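Local coordinates for mobilization protein A (Pseudomonas aeruginosa, PDB 2NS6) that nicks one DNA strand at the plasmid origin of transfer and locally unwinds the DNA, as the metal-dependent relaxase of conjugative plasmid mobilisation, at residues A[38-43]-A[106-111]; A[67-72]-A[124-129]; A[73-78]-A[117-122]; A[102-107]-A[154-159]. One frame throughout, in Å; residues are numbered along the deposited sequence.

Contact 1: residues A[38-43]-A[106-111]; sequences VLHAES and YTLAIH. With MN (manganese (II) ion), chain B.
V38 to S43 pair antiparallel with Y106 to H111; the segment 38-43 lies on strand 38-44, an outermost strand of the chain's five-stranded sheet, interrupted at L39. Backbone bonds join H40 to I110 and E42 to L108, the latter from L108 N to E42 O at 2.7 Å. Between V38 and H40 the register slips by one residue, a beta bulge, and L39 N reaches I110 O at 3.0 Å. On the face that carries H40 and E42, side-chain bonds converge on the carboxylate. Glutamate suits this place because its two oxygens can accept from several neighbours at once: Y106 OH donates to E42 OE1 at 2.8 Å, and H40 NE2 to E42 OE2 at 3.1 Å, an almost straight bond of 178° lying in the imidazole plane. Each E42 oxygen uses its anti lone pair; S92 also bonds OE2. E42 CG sits between its backbone N and carbonyl carbon (chi1 67°), 3.4 Å from L108 CG, so the aliphatic stem packs on leucine while the acid reaches further. On the other face, the small hydroxyls S43 OG and T107 OG1 meet at 2.6 Å, and W57 is a further partner of T107. V38 CG2 lies 3.9 Å from H111 NE2, which bonds I25 O, while H111 ND1 binds manganese. The arrangement is that of an edge strand beside the histidine metal centre of a MobA/MobL relaxase.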
loop_
_atom_site.group_PDB
_atom_site.type_symbol
_atom_site.label_atom_id
_atom_site.label_comp_id
_atom_site.label_asym_id
_atom_site.label_seq_id
_atom_site.Cartn_x
_atom_site.Cartn_y
_atom_site.Cartn_z
ATOM N N VAL A 38 -14.899 -6.319 3.000
ATOM C CA VAL A 38 -13.495 -6.500 3.398
ATOM C C VAL A 38 -13.206 -7.836 4.076
ATOM O O VAL A 38 -13.736 -8.131 5.145
ATOM C CB VAL A 38 -13.016 -5.384 4.351
ATOM C CG1 VAL A 38 -11.507 -5.545 4.618
ATOM C CG2 VAL A 38 -13.291 -4.033 3.744
ATOM N N LEU A 39 -12.348 -8.627 3.441
ATOM C CA LEU A 39 -11.965 -9.953 3.926
ATOM C C LEU A 39 -10.666 -9.931 4.732
ATOM O O LEU A 39 -10.410 -10.831 5.538
ATOM C CB LEU A 39 -11.794 -10.893 2.732
ATOM C CG LEU A 39 -12.973 -11.749 2.222
ATOM C CD1 LEU A 39 -14.295 -11.028 2.327
ATOM C CD2 LEU A 39 -12.678 -12.145 0.781
ATOM N N HIS A 40 -9.851 -8.902 4.506
ATOM C CA HIS A 40 -8.573 -8.764 5.187
ATOM C C HIS A 40 -7.988 -7.376 5.003
ATOM O O HIS A 40 -8.163 -6.756 3.959
ATOM C CB HIS A 40 -7.570 -9.772 4.638
ATOM C CG HIS A 40 -6.201 -9.647 5.234
ATOM N ND1 HIS A 40 -5.946 -9.892 6.567
ATOM C CD2 HIS A 40 -5.009 -9.321 4.678
ATOM C CE1 HIS A 40 -4.657 -9.724 6.803
ATOM N NE2 HIS A 40 -4.065 -9.380 5.673
ATOM N N ALA A 41 -7.278 -6.903 6.021
ATOM C CA ALA A 41 -6.633 -5.599 5.964
ATOM C C ALA A 41 -5.359 -5.656 6.796
ATOM O O ALA A 41 -5.307 -6.356 7.799
ATOM C CB ALA A 41 -7.566 -4.524 6.500
ATOM N N GLU A 42 -4.329 -4.937 6.356
ATOM C CA GLU A 42 -3.056 -4.872 7.071
ATOM C C GLU A 42 -2.217 -3.709 6.544
ATOM O O GLU A 42 -2.347 -3.303 5.388
ATOM C CB GLU A 42 -2.248 -6.176 6.913
ATOM C CG GLU A 42 -1.741 -6.439 5.492
ATOM C CD GLU A 42 -0.676 -7.541 5.429
ATOM O OE1 GLU A 42 0.535 -7.219 5.440
ATOM O OE2 GLU A 42 -1.051 -8.728 5.373
ATOM N N SER A 43 -1.368 -3.165 7.408
ATOM C CA SER A 43 -0.468 -2.081 7.030
ATOM C C SER A 43 0.885 -2.507 7.573
ATOM O O SER A 43 0.968 -3.470 8.335
ATOM C CB SER A 43 -0.892 -0.746 7.667
ATOM O OG SER A 43 -2.167 -0.335 7.203
ATOM N N TYR A 106 2.671 1.261 4.104
ATOM C CA TYR A 106 1.612 0.850 3.198
ATOM C C TYR A 106 0.429 0.345 3.982
ATOM O O TYR A 106 0.544 0.035 5.163
ATOM C CB TYR A 106 2.097 -0.272 2.269
ATOM C CG TYR A 106 2.200 -1.629 2.942
ATOM C CD1 TYR A 106 1.084 -2.463 3.063
ATOM C CD2 TYR A 106 3.400 -2.058 3.496
ATOM C CE1 TYR A 106 1.172 -3.694 3.729
ATOM C CE2 TYR A 106 3.498 -3.277 4.160
ATOM C CZ TYR A 106 2.388 -4.087 4.276
ATOM O OH TYR A 106 2.495 -5.278 4.961
ATOM N N THR A 107 -0.708 0.274 3.293
ATOM C CA THR A 107 -1.944 -0.245 3.845
ATOM C C THR A 107 -2.574 -1.011 2.690
ATOM O O THR A 107 -2.627 -0.517 1.556
ATOM C CB THR A 107 -2.908 0.877 4.301
ATOM O OG1 THR A 107 -2.351 1.566 5.428
ATOM C CG2 THR A 107 -4.255 0.294 4.704
ATOM N N LEU A 108 -3.022 -2.230 2.961
ATOM C CA LEU A 108 -3.648 -3.030 1.924
ATOM C C LEU A 108 -4.915 -3.654 2.462
ATOM O O LEU A 108 -5.066 -3.868 3.661
ATOM C CB LEU A 108 -2.701 -4.131 1.436
ATOM C CG LEU A 108 -2.419 -5.340 2.324
ATOM C CD1 LEU A 108 -3.483 -6.399 2.113
ATOM C CD2 LEU A 108 -1.051 -5.922 1.978
ATOM N N ALA A 109 -5.834 -3.949 1.562
ATOM C CA ALA A 109 -7.074 -4.566 1.969
ATOM C C ALA A 109 -7.465 -5.536 0.866
ATOM O O ALA A 109 -7.199 -5.290 -0.318
ATOM C CB ALA A 109 -8.144 -3.487 2.155
ATOM N N ILE A 110 -8.062 -6.652 1.255
ATOM C CA ILE A 110 -8.529 -7.657 0.295
ATOM C C ILE A 110 -10.049 -7.518 0.255
ATOM O O ILE A 110 -10.691 -7.450 1.300
ATOM C CB ILE A 110 -8.161 -9.105 0.750
ATOM C CG1 ILE A 110 -6.663 -9.359 0.544
ATOM C CG2 ILE A 110 -9.002 -10.127 -0.036
ATOM C CD1 ILE A 110 -6.158 -10.696 1.106
ATOM N N HIS A 111 -10.616 -7.469 -0.947
ATOM C CA HIS A 111 -12.059 -7.329 -1.115
ATOM C C HIS A 111 -12.735 -8.544 -1.753
ATOM O O HIS A 111 -12.133 -9.255 -2.561
ATOM C CB HIS A 111 -12.371 -6.094 -1.967
ATOM C CG HIS A 111 -12.233 -4.799 -1.231
ATOM N ND1 HIS A 111 -12.407 -3.575 -1.838
ATOM C CD2 HIS A 111 -11.959 -4.539 0.073
ATOM C CE1 HIS A 111 -12.246 -2.615 -0.943
ATOM N NE2 HIS A 111 -11.975 -3.175 0.225
HETATM MN MN MN B . -12.649 -3.150 -4.154
HETATM O O HOH W 1 -14.869 -3.982 -4.113
#

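Contact 2: residues A[67-72]-A[124-129]; sequences NGRLFK and ISERIN
R69 and E126 form a salt bridge where the chain enters strand 71-77 and leaves strand 117-124. The arginine grips the carboxylate side-on with two nitrogens: R69 NE meets E126 OE2 at 2.6 Å and R69 NH2 meets E126 OE1 at 2.7 Å, both on the syn side. The planes of the two groups are 47° apart, so the pairing is twisted. The R69 chain bends at chi3 (65°), which places NE beside the acid. Backbone bonds form the second group. K72 and I124 make an antiparallel hydrogen-bonded pair, with K72 N to I124 O at 2.8 Å and I124 N to K72 O at 2.9 Å. Water supplies the third. One molecule lies 2.7 Å from R69 O and also donates to E126 OE2 while accepting from E126 N; a second links R69 O to R127 NE, and a third joins L70 O to S125 OG, whose hydroxyl also bonds Y56. An arginine and a glutamate suit this place because each offers two polar atoms for a paired grip. With E126 buried, the guanidinium and the water would together compensate its charge and probably favour the ionised form, tying the two diverging strand ends by charge as well as by backbone.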
loop_
_atom_site.group_PDB
_atom_site.type_symbol
_atom_site.label_atom_id
_atom_site.label_comp_id
_atom_site.label_asym_id
_atom_site.label_seq_id
_atom_site.Cartn_x
_atom_site.Cartn_y
_atom_site.Cartn_z
ATOM N N ASN A 67 1.619 19.665 -4.550
ATOM C CA ASN A 67 2.139 18.960 -5.711
ATOM C C ASN A 67 2.964 17.746 -5.293
ATOM O O ASN A 67 3.919 17.363 -5.974
ATOM C CB ASN A 67 2.990 19.905 -6.565
ATOM C CG ASN A 67 2.154 20.946 -7.298
ATOM O OD1 ASN A 67 1.318 20.609 -8.147
ATOM N ND2 ASN A 67 2.375 22.217 -6.973
ATOM N N GLY A 68 2.599 17.146 -4.168
ATOM C CA GLY A 68 3.315 15.976 -3.699
ATOM C C GLY A 68 2.501 14.718 -3.927
ATOM O O GLY A 68 1.283 14.788 -4.095
ATOM N N ARG A 69 3.170 13.570 -3.934
ATOM C CA ARG A 69 2.511 12.280 -4.143
ATOM C C ARG A 69 2.108 11.667 -2.804
ATOM O O ARG A 69 2.951 11.154 -2.063
ATOM C CB ARG A 69 3.464 11.333 -4.885
ATOM C CG ARG A 69 3.989 11.878 -6.217
ATOM C CD ARG A 69 5.322 11.227 -6.612
ATOM N NE ARG A 69 5.207 9.792 -6.890
ATOM C CZ ARG A 69 4.681 9.278 -8.000
ATOM N NH1 ARG A 69 4.213 10.080 -8.953
ATOM N NH2 ARG A 69 4.638 7.960 -8.166
ATOM N N LEU A 70 0.816 11.723 -2.494
ATOM C CA LEU A 70 0.301 11.174 -1.242
ATOM C C LEU A 70 0.497 9.660 -1.152
ATOM O O LEU A 70 0.807 9.127 -0.082
ATOM C CB LEU A 70 -1.186 11.511 -1.093
ATOM C CG LEU A 70 -1.522 13.003 -0.942
ATOM C CD1 LEU A 70 -3.008 13.200 -1.146
ATOM C CD2 LEU A 70 -1.091 13.508 0.446
ATOM N N PHE A 71 0.319 8.971 -2.276
ATOM C CA PHE A 71 0.485 7.524 -2.307
ATOM C C PHE A 71 0.315 6.970 -3.718
ATOM O O PHE A 71 -0.229 7.630 -4.598
ATOM C CB PHE A 71 -0.526 6.859 -1.363
ATOM C CG PHE A 71 -1.951 7.107 -1.742
ATOM C CD1 PHE A 71 -2.574 6.322 -2.709
ATOM C CD2 PHE A 71 -2.658 8.160 -1.177
ATOM C CE1 PHE A 71 -3.878 6.585 -3.108
ATOM C CE2 PHE A 71 -3.965 8.435 -1.567
ATOM C CZ PHE A 71 -4.578 7.648 -2.536
ATOM N N LYS A 72 0.802 5.751 -3.913
ATOM C CA LYS A 72 0.709 5.039 -5.179
ATOM C C LYS A 72 -0.253 3.886 -4.905
ATOM O O LYS A 72 0.049 2.979 -4.120
ATOM C CB LYS A 72 2.082 4.489 -5.570
ATOM C CG LYS A 72 2.139 3.742 -6.907
ATOM C CD LYS A 72 1.933 4.676 -8.084
ATOM C CE LYS A 72 2.140 3.969 -9.414
ATOM N NZ LYS A 72 3.580 3.654 -9.663
ATOM N N ILE A 124 0.674 2.622 -1.303
ATOM C CA ILE A 124 2.066 2.732 -0.894
ATOM C C ILE A 124 2.522 4.167 -0.785
ATOM O O ILE A 124 2.363 4.953 -1.722
ATOM C CB ILE A 124 2.976 2.054 -1.915
ATOM C CG1 ILE A 124 2.435 0.663 -2.239
ATOM C CG2 ILE A 124 4.397 1.989 -1.386
ATOM C CD1 ILE A 124 3.280 -0.081 -3.241
ATOM N N SER A 125 3.087 4.508 0.369
ATOM C CA SER A 125 3.608 5.849 0.610
ATOM C C SER A 125 5.051 5.832 0.125
ATOM O O SER A 125 5.834 4.965 0.521
ATOM C CB SER A 125 3.575 6.165 2.105
ATOM O OG SER A 125 4.328 7.330 2.389
ATOM N N GLU A 126 5.404 6.787 -0.726
ATOM C CA GLU A 126 6.755 6.851 -1.265
ATOM C C GLU A 126 7.736 7.581 -0.362
ATOM O O GLU A 126 8.451 8.484 -0.801
ATOM C CB GLU A 126 6.728 7.488 -2.654
ATOM C CG GLU A 126 6.123 6.582 -3.711
ATOM C CD GLU A 126 5.677 7.352 -4.935
ATOM O OE1 GLU A 126 6.087 6.987 -6.053
ATOM O OE2 GLU A 126 4.913 8.322 -4.766
ATOM N N ARG A 127 7.759 7.168 0.902
ATOM C CA ARG A 127 8.647 7.726 1.916
ATOM C C ARG A 127 9.401 6.555 2.513
ATOM O O ARG A 127 8.807 5.549 2.890
ATOM C CB ARG A 127 7.844 8.427 3.018
ATOM C CG ARG A 127 7.111 9.676 2.548
ATOM C CD ARG A 127 8.060 10.875 2.495
ATOM N NE ARG A 127 7.441 12.055 1.898
ATOM C CZ ARG A 127 7.949 13.278 1.974
ATOM N NH1 ARG A 127 9.083 13.479 2.630
ATOM N NH2 ARG A 127 7.336 14.295 1.388
ATOM N N ILE A 128 10.715 6.693 2.599
ATOM C CA ILE A 128 11.571 5.645 3.123
ATOM C C ILE A 128 11.648 5.672 4.641
ATOM O O ILE A 128 12.111 6.654 5.233
ATOM C CB ILE A 128 12.989 5.795 2.541
ATOM C CG1 ILE A 128 12.912 5.745 1.014
ATOM C CG2 ILE A 128 13.910 4.714 3.091
ATOM C CD1 ILE A 128 14.199 6.114 0.307
ATOM N N ASN A 129 11.200 4.600 5.284
ATOM C CA ASN A 129 11.281 4.569 6.733
ATOM C C ASN A 129 12.677 4.107 7.128
ATOM O O ASN A 129 12.997 2.920 7.045
ATOM C CB ASN A 129 10.243 3.626 7.332
ATOM C CG ASN A 129 10.153 3.764 8.842
ATOM O OD1 ASN A 129 11.089 4.238 9.485
ATOM N ND2 ASN A 129 9.037 3.344 9.413
HETATM O O HOH W 2 3.830 8.576 -2.177
HETATM O O HOH W 3 4.657 11.572 0.489
HETATM O O HOH W 4 3.229 9.464 1.382
#

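Contact 3: residues A[73-78]-A[117-122]; sequences EVEFAL and NPHCHL. With MN (manganese (II) ion), chain B.
E75 and H121 lie alongside each other across the paired strands, pointing the same way: E75 CG is over one face of the H121 ring, toward its rim, and E75 OE1 is 3.3 Å from H121 CE1. H121 NE2 binds manganese at 2.4 Å, and H119 NE2 binds the same ion at 2.3 Å. H111 ND1 and one water are its other ligands. Imidazole has two nitrogens, so in H119 one binds metal while the other, ND1, donates to N117 O at 2.9 Å, almost in the ring plane and nearly straight (171°), which, with the metal bond, fixes the ring's rotation. H121 ND1 is buried with no partner in the model; E73 OE2 is 4.1 Å from H121 ND1, too long for a hydrogen bond, and is salt-bridged to K21. This is the three-histidine manganese site of the relaxase, with H119 and H121 in the His-hydrophobic-His pattern of HUH nucleases, and the active-site tyrosine Y24 is about 6 Å from H121 between the nearest side-chain atoms. The strands bond at V74 with L122 and F76 with C120, and just past the strand L78 N bonds P118 O. On the face turned away from the metal, C120 CB lies over the F76 ring, 3.7 Å from its centroid, in a CH-pi contact; beyond it F94 and W172 also meet this ring.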
loop_
_atom_site.group_PDB
_atom_site.type_symbol
_atom_site.label_atom_id
_atom_site.label_comp_id
_atom_site.label_asym_id
_atom_site.label_seq_id
_atom_site.Cartn_x
_atom_site.Cartn_y
_atom_site.Cartn_z
ATOM N N GLU A 73 -1.415 3.933 -5.541
ATOM C CA GLU A 73 -2.433 2.906 -5.366
ATOM C C GLU A 73 -2.280 1.802 -6.397
ATOM O O GLU A 73 -2.243 2.060 -7.599
ATOM C CB GLU A 73 -3.820 3.530 -5.493
ATOM C CG GLU A 73 -4.965 2.526 -5.538
ATOM C CD GLU A 73 -6.314 3.206 -5.436
ATOM O OE1 GLU A 73 -6.567 4.137 -6.228
ATOM O OE2 GLU A 73 -7.116 2.807 -4.560
ATOM N N VAL A 74 -2.195 0.570 -5.923
ATOM C CA VAL A 74 -2.056 -0.570 -6.813
ATOM C C VAL A 74 -3.256 -1.492 -6.610
ATOM O O VAL A 74 -3.710 -1.685 -5.479
ATOM C CB VAL A 74 -0.759 -1.354 -6.520
ATOM C CG1 VAL A 74 -0.601 -2.488 -7.520
ATOM C CG2 VAL A 74 0.445 -0.423 -6.590
ATOM N N GLU A 75 -3.774 -2.042 -7.706
ATOM C CA GLU A 75 -4.919 -2.953 -7.639
ATOM C C GLU A 75 -4.653 -4.212 -8.449
ATOM O O GLU A 75 -4.244 -4.139 -9.610
ATOM C CB GLU A 75 -6.193 -2.289 -8.167
ATOM C CG GLU A 75 -7.455 -3.066 -7.794
ATOM C CD GLU A 75 -8.736 -2.388 -8.254
ATOM O OE1 GLU A 75 -8.817 -1.144 -8.182
ATOM O OE2 GLU A 75 -9.668 -3.108 -8.668
ATOM N N PHE A 76 -4.891 -5.367 -7.841
ATOM C CA PHE A 76 -4.666 -6.629 -8.534
ATOM C C PHE A 76 -5.679 -7.702 -8.150
ATOM O O PHE A 76 -6.079 -7.811 -6.994
ATOM C CB PHE A 76 -3.236 -7.128 -8.279
ATOM C CG PHE A 76 -2.793 -7.043 -6.842
ATOM C CD1 PHE A 76 -2.426 -5.823 -6.279
ATOM C CD2 PHE A 76 -2.755 -8.181 -6.046
ATOM C CE1 PHE A 76 -2.021 -5.744 -4.950
ATOM C CE2 PHE A 76 -2.350 -8.111 -4.714
ATOM C CZ PHE A 76 -1.989 -6.889 -4.164
ATOM N N ALA A 77 -6.104 -8.485 -9.137
ATOM C CA ALA A 77 -7.066 -9.553 -8.903
ATOM C C ALA A 77 -6.372 -10.717 -8.206
ATOM O O ALA A 77 -5.179 -10.951 -8.415
ATOM C CB ALA A 77 -7.666 -10.019 -10.239
ATOM N N LEU A 78 -7.120 -11.441 -7.380
ATOM C CA LEU A 78 -6.593 -12.596 -6.643
ATOM C C LEU A 78 -7.147 -13.908 -7.222
ATOM O O LEU A 78 -8.303 -13.970 -7.631
ATOM C CB LEU A 78 -6.977 -12.488 -5.162
ATOM C CG LEU A 78 -6.343 -11.351 -4.351
ATOM C CD1 LEU A 78 -7.036 -11.225 -3.009
ATOM C CD2 LEU A 78 -4.846 -11.624 -4.163
ATOM N N ASN A 117 -14.765 -12.459 -7.938
ATOM C CA ASN A 117 -13.696 -11.534 -8.290
ATOM C C ASN A 117 -12.957 -10.934 -7.084
ATOM O O ASN A 117 -12.975 -9.721 -6.872
ATOM C CB ASN A 117 -14.263 -10.413 -9.180
ATOM C CG ASN A 117 -14.951 -10.949 -10.432
ATOM O OD1 ASN A 117 -14.318 -11.569 -11.291
ATOM N ND2 ASN A 117 -16.257 -10.715 -10.535
ATOM N N PRO A 118 -12.315 -11.785 -6.267
ATOM C CA PRO A 118 -11.577 -11.290 -5.099
ATOM C C PRO A 118 -10.423 -10.429 -5.600
ATOM O O PRO A 118 -9.737 -10.803 -6.550
ATOM C CB PRO A 118 -11.077 -12.573 -4.437
ATOM C CG PRO A 118 -12.114 -13.576 -4.812
ATOM C CD PRO A 118 -12.360 -13.256 -6.267
ATOM N N HIS A 119 -10.213 -9.274 -4.980
ATOM C CA HIS A 119 -9.127 -8.389 -5.395
ATOM C C HIS A 119 -8.483 -7.671 -4.212
ATOM O O HIS A 119 -9.035 -7.636 -3.106
ATOM C CB HIS A 119 -9.631 -7.366 -6.425
ATOM C CG HIS A 119 -10.824 -6.588 -5.971
ATOM N ND1 HIS A 119 -12.088 -7.131 -5.921
ATOM C CD2 HIS A 119 -10.942 -5.313 -5.525
ATOM C CE1 HIS A 119 -12.935 -6.227 -5.461
ATOM N NE2 HIS A 119 -12.265 -5.116 -5.213
ATOM N N CYS A 120 -7.314 -7.088 -4.456
ATOM C CA CYS A 120 -6.574 -6.396 -3.411
ATOM C C CYS A 120 -6.252 -4.937 -3.731
ATOM O O CYS A 120 -5.776 -4.627 -4.821
ATOM C CB CYS A 120 -5.273 -7.153 -3.134
ATOM S SG CYS A 120 -4.234 -6.392 -1.868
ATOM N N HIS A 121 -6.525 -4.040 -2.787
ATOM C CA HIS A 121 -6.215 -2.621 -2.971
ATOM C C HIS A 121 -4.990 -2.378 -2.092
ATOM O O HIS A 121 -4.978 -2.762 -0.929
ATOM C CB HIS A 121 -7.371 -1.734 -2.501
ATOM C CG HIS A 121 -8.575 -1.783 -3.389
ATOM N ND1 HIS A 121 -8.753 -0.924 -4.452
ATOM C CD2 HIS A 121 -9.662 -2.592 -3.373
ATOM C CE1 HIS A 121 -9.900 -1.201 -5.051
ATOM N NE2 HIS A 121 -10.469 -2.208 -4.415
ATOM N N LEU A 122 -3.960 -1.752 -2.644
ATOM C CA LEU A 122 -2.753 -1.513 -1.868
ATOM C C LEU A 122 -2.221 -0.109 -2.098
ATOM O O LEU A 122 -1.899 0.266 -3.224
ATOM C CB LEU A 122 -1.698 -2.570 -2.234
ATOM C CG LEU A 122 -0.286 -2.644 -1.635
ATOM C CD1 LEU A 122 0.662 -1.993 -2.594
ATOM C CD2 LEU A 122 -0.206 -2.032 -0.253
HETATM MN MN MN B . -12.649 -3.150 -4.154
HETATM O O HOH W 1 -14.869 -3.982 -4.113
#

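Contact 4: residues A[102-107]-A[154-159]; sequences ERLPYT and QKTEAL
E102 and T156 join the loop leading into strand 106-113 to the loop before helix 164-181. From CB, the E102 chain runs on extended, its CG anti to the carbonyl carbon (chi1 -56°) and CD anti to CA (chi2 -173°). CB and CG serve as the stem that carries the carboxylate toward the 154-159 loop. CD comes within 3.3 Å of T156 OG1, and at the tip OE1 takes the hydrogen bond, with T156 OG1 as donor at 2.6 Å. The hydroxyl meets OE1 on the syn side, 20° out of the carboxylate plane. OE1 also lies 3.7 Å from the methyl CB of A158, whereas E102 OE2 is 3.4 Å from T156 OG1. A long acid suits this position because E102 CA and T156 CA are 8.2 Å apart. Threonine answers with two different branches. Its OG1 accepts from A158 N at 3.2 Å, closing an ST turn, while its methyl CG2 packs on L104 CD2 at 3.7 Å, the two side chains crossing at about a right angle. L104 CD1 reaches L159 CD1 at 4.4 Å, so leucines continue the apolar layer, which I124 also borders. T156 OG1 is thus donor to the acid and acceptor from the backbone at once, and the turn that A158 N closes holds this hydroxyl where it can donate to the carboxylate.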
loop_
_atom_site.group_PDB
_atom_site.type_symbol
_atom_site.label_atom_id
_atom_site.label_comp_id
_atom_site.label_asym_id
_atom_site.label_seq_id
_atom_site.Cartn_x
_atom_site.Cartn_y
_atom_site.Cartn_z
ATOM N N GLU A 102 12.901 -0.814 1.004
ATOM C CA GLU A 102 12.998 0.530 1.565
ATOM C C GLU A 102 12.009 0.848 2.678
ATOM O O GLU A 102 11.873 2.009 3.073
ATOM C CB GLU A 102 12.823 1.560 0.444
ATOM C CG GLU A 102 13.804 1.382 -0.701
ATOM C CD GLU A 102 13.730 2.499 -1.710
ATOM O OE1 GLU A 102 12.795 2.514 -2.535
ATOM O OE2 GLU A 102 14.606 3.378 -1.669
ATOM N N ARG A 103 11.331 -0.180 3.181
ATOM C CA ARG A 103 10.326 -0.030 4.233
ATOM C C ARG A 103 9.392 1.144 4.007
ATOM O O ARG A 103 9.316 2.077 4.815
ATOM C CB ARG A 103 10.985 0.075 5.599
ATOM C CG ARG A 103 11.577 -1.235 6.022
ATOM C CD ARG A 103 12.010 -1.205 7.453
ATOM N NE ARG A 103 12.460 -2.517 7.895
ATOM C CZ ARG A 103 13.481 -2.700 8.717
ATOM N NH1 ARG A 103 14.151 -1.645 9.175
ATOM N NH2 ARG A 103 13.831 -3.927 9.076
ATOM N N LEU A 104 8.676 1.077 2.891
ATOM C CA LEU A 104 7.709 2.097 2.517
ATOM C C LEU A 104 6.415 1.805 3.272
ATOM O O LEU A 104 5.885 0.691 3.201
ATOM C CB LEU A 104 7.449 2.043 1.007
ATOM C CG LEU A 104 8.678 2.107 0.093
ATOM C CD1 LEU A 104 8.265 1.884 -1.355
ATOM C CD2 LEU A 104 9.366 3.443 0.250
ATOM N N PRO A 105 5.897 2.788 4.022
ATOM C CA PRO A 105 4.651 2.520 4.745
ATOM C C PRO A 105 3.579 2.154 3.725
ATOM O O PRO A 105 3.583 2.664 2.604
ATOM C CB PRO A 105 4.358 3.849 5.438
ATOM C CG PRO A 105 5.754 4.418 5.677
ATOM C CD PRO A 105 6.437 4.120 4.364
ATOM N N TYR A 106 2.671 1.261 4.104
ATOM C CA TYR A 106 1.612 0.850 3.198
ATOM C C TYR A 106 0.429 0.345 3.982
ATOM O O TYR A 106 0.544 0.035 5.163
ATOM C CB TYR A 106 2.097 -0.272 2.269
ATOM C CG TYR A 106 2.200 -1.629 2.942
ATOM C CD1 TYR A 106 1.084 -2.463 3.063
ATOM C CD2 TYR A 106 3.400 -2.058 3.496
ATOM C CE1 TYR A 106 1.172 -3.694 3.729
ATOM C CE2 TYR A 106 3.498 -3.277 4.160
ATOM C CZ TYR A 106 2.388 -4.087 4.276
ATOM O OH TYR A 106 2.495 -5.278 4.961
ATOM N N THR A 107 -0.708 0.274 3.293
ATOM C CA THR A 107 -1.944 -0.245 3.845
ATOM C C THR A 107 -2.574 -1.011 2.690
ATOM O O THR A 107 -2.627 -0.517 1.556
ATOM C CB THR A 107 -2.908 0.877 4.301
ATOM O OG1 THR A 107 -2.351 1.566 5.428
ATOM C CG2 THR A 107 -4.255 0.294 4.704
ATOM N N GLN A 154 13.049 10.550 3.666
ATOM C CA GLN A 154 13.502 10.674 2.286
ATOM C C GLN A 154 12.484 10.040 1.346
ATOM O O GLN A 154 11.862 9.030 1.682
ATOM C CB GLN A 154 14.869 9.993 2.118
ATOM C CG GLN A 154 15.410 9.983 0.691
ATOM C CD GLN A 154 16.818 9.392 0.592
ATOM O OE1 GLN A 154 17.143 8.413 1.269
ATOM N NE2 GLN A 154 17.649 9.978 -0.266
ATOM N N LYS A 155 12.300 10.650 0.178
ATOM C CA LYS A 155 11.363 10.130 -0.810
ATOM C C LYS A 155 12.061 9.084 -1.671
ATOM O O LYS A 155 13.281 9.111 -1.818
ATOM C CB LYS A 155 10.857 11.262 -1.710
ATOM C CG LYS A 155 9.838 12.206 -1.072
ATOM C CD LYS A 155 9.615 13.431 -1.964
ATOM C CE LYS A 155 8.435 14.294 -1.504
ATOM N NZ LYS A 155 7.093 13.673 -1.769
ATOM N N THR A 156 11.298 8.142 -2.219
ATOM C CA THR A 156 11.895 7.136 -3.084
ATOM C C THR A 156 11.439 7.354 -4.514
ATOM O O THR A 156 10.321 7.809 -4.757
ATOM C CB THR A 156 11.539 5.704 -2.668
ATOM O OG1 THR A 156 12.181 4.789 -3.565
ATOM C CG2 THR A 156 10.038 5.475 -2.714
ATOM N N GLU A 157 12.312 7.034 -5.462
ATOM C CA GLU A 157 11.989 7.194 -6.871
ATOM C C GLU A 157 11.715 5.837 -7.514
ATOM O O GLU A 157 11.398 5.765 -8.698
ATOM C CB GLU A 157 13.156 7.852 -7.613
ATOM C CG GLU A 157 13.710 9.115 -6.959
ATOM C CD GLU A 157 12.667 10.183 -6.775
ATOM O OE1 GLU A 157 12.008 10.552 -7.767
ATOM O OE2 GLU A 157 12.506 10.663 -5.631
ATOM N N ALA A 158 11.827 4.771 -6.729
ATOM C CA ALA A 158 11.637 3.414 -7.233
ATOM C C ALA A 158 10.317 3.107 -7.937
ATOM O O ALA A 158 10.250 2.187 -8.755
ATOM C CB ALA A 158 11.858 2.410 -6.097
ATOM N N LEU A 159 9.266 3.855 -7.623
ATOM C CA LEU A 159 7.965 3.617 -8.246
ATOM C C LEU A 159 7.660 4.497 -9.463
ATOM O O LEU A 159 6.568 4.407 -10.022
ATOM C CB LEU A 159 6.853 3.804 -7.212
ATOM C CG LEU A 159 6.563 2.679 -6.208
ATOM C CD1 LEU A 159 7.841 2.048 -5.689
ATOM C CD2 LEU A 159 5.725 3.248 -5.086
#

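Overall arrangement
All four contacts involve one five-stranded antiparallel sheet, but they divide into two regions. Contacts 1 and 3, with centres 10 Å apart, share the manganese bound by H111, H119 and H121 and are joined by the neighbouring strands 106-113 and 117-124: A109 O accepts from H121 N at 2.8 Å, and H111 N lies 2.7 Å from H119 O. Contacts 2 and 4, with centres 6 Å apart, lie on the other side of the chain's centre, the centres of contacts 1 and 2 being 18 Å apart; here S125 N meets P105 O at 2.9 Å. Contact 3 continues strand 71-77 from contact 2, and contact 4 shares Y106 and T107 with contact 1.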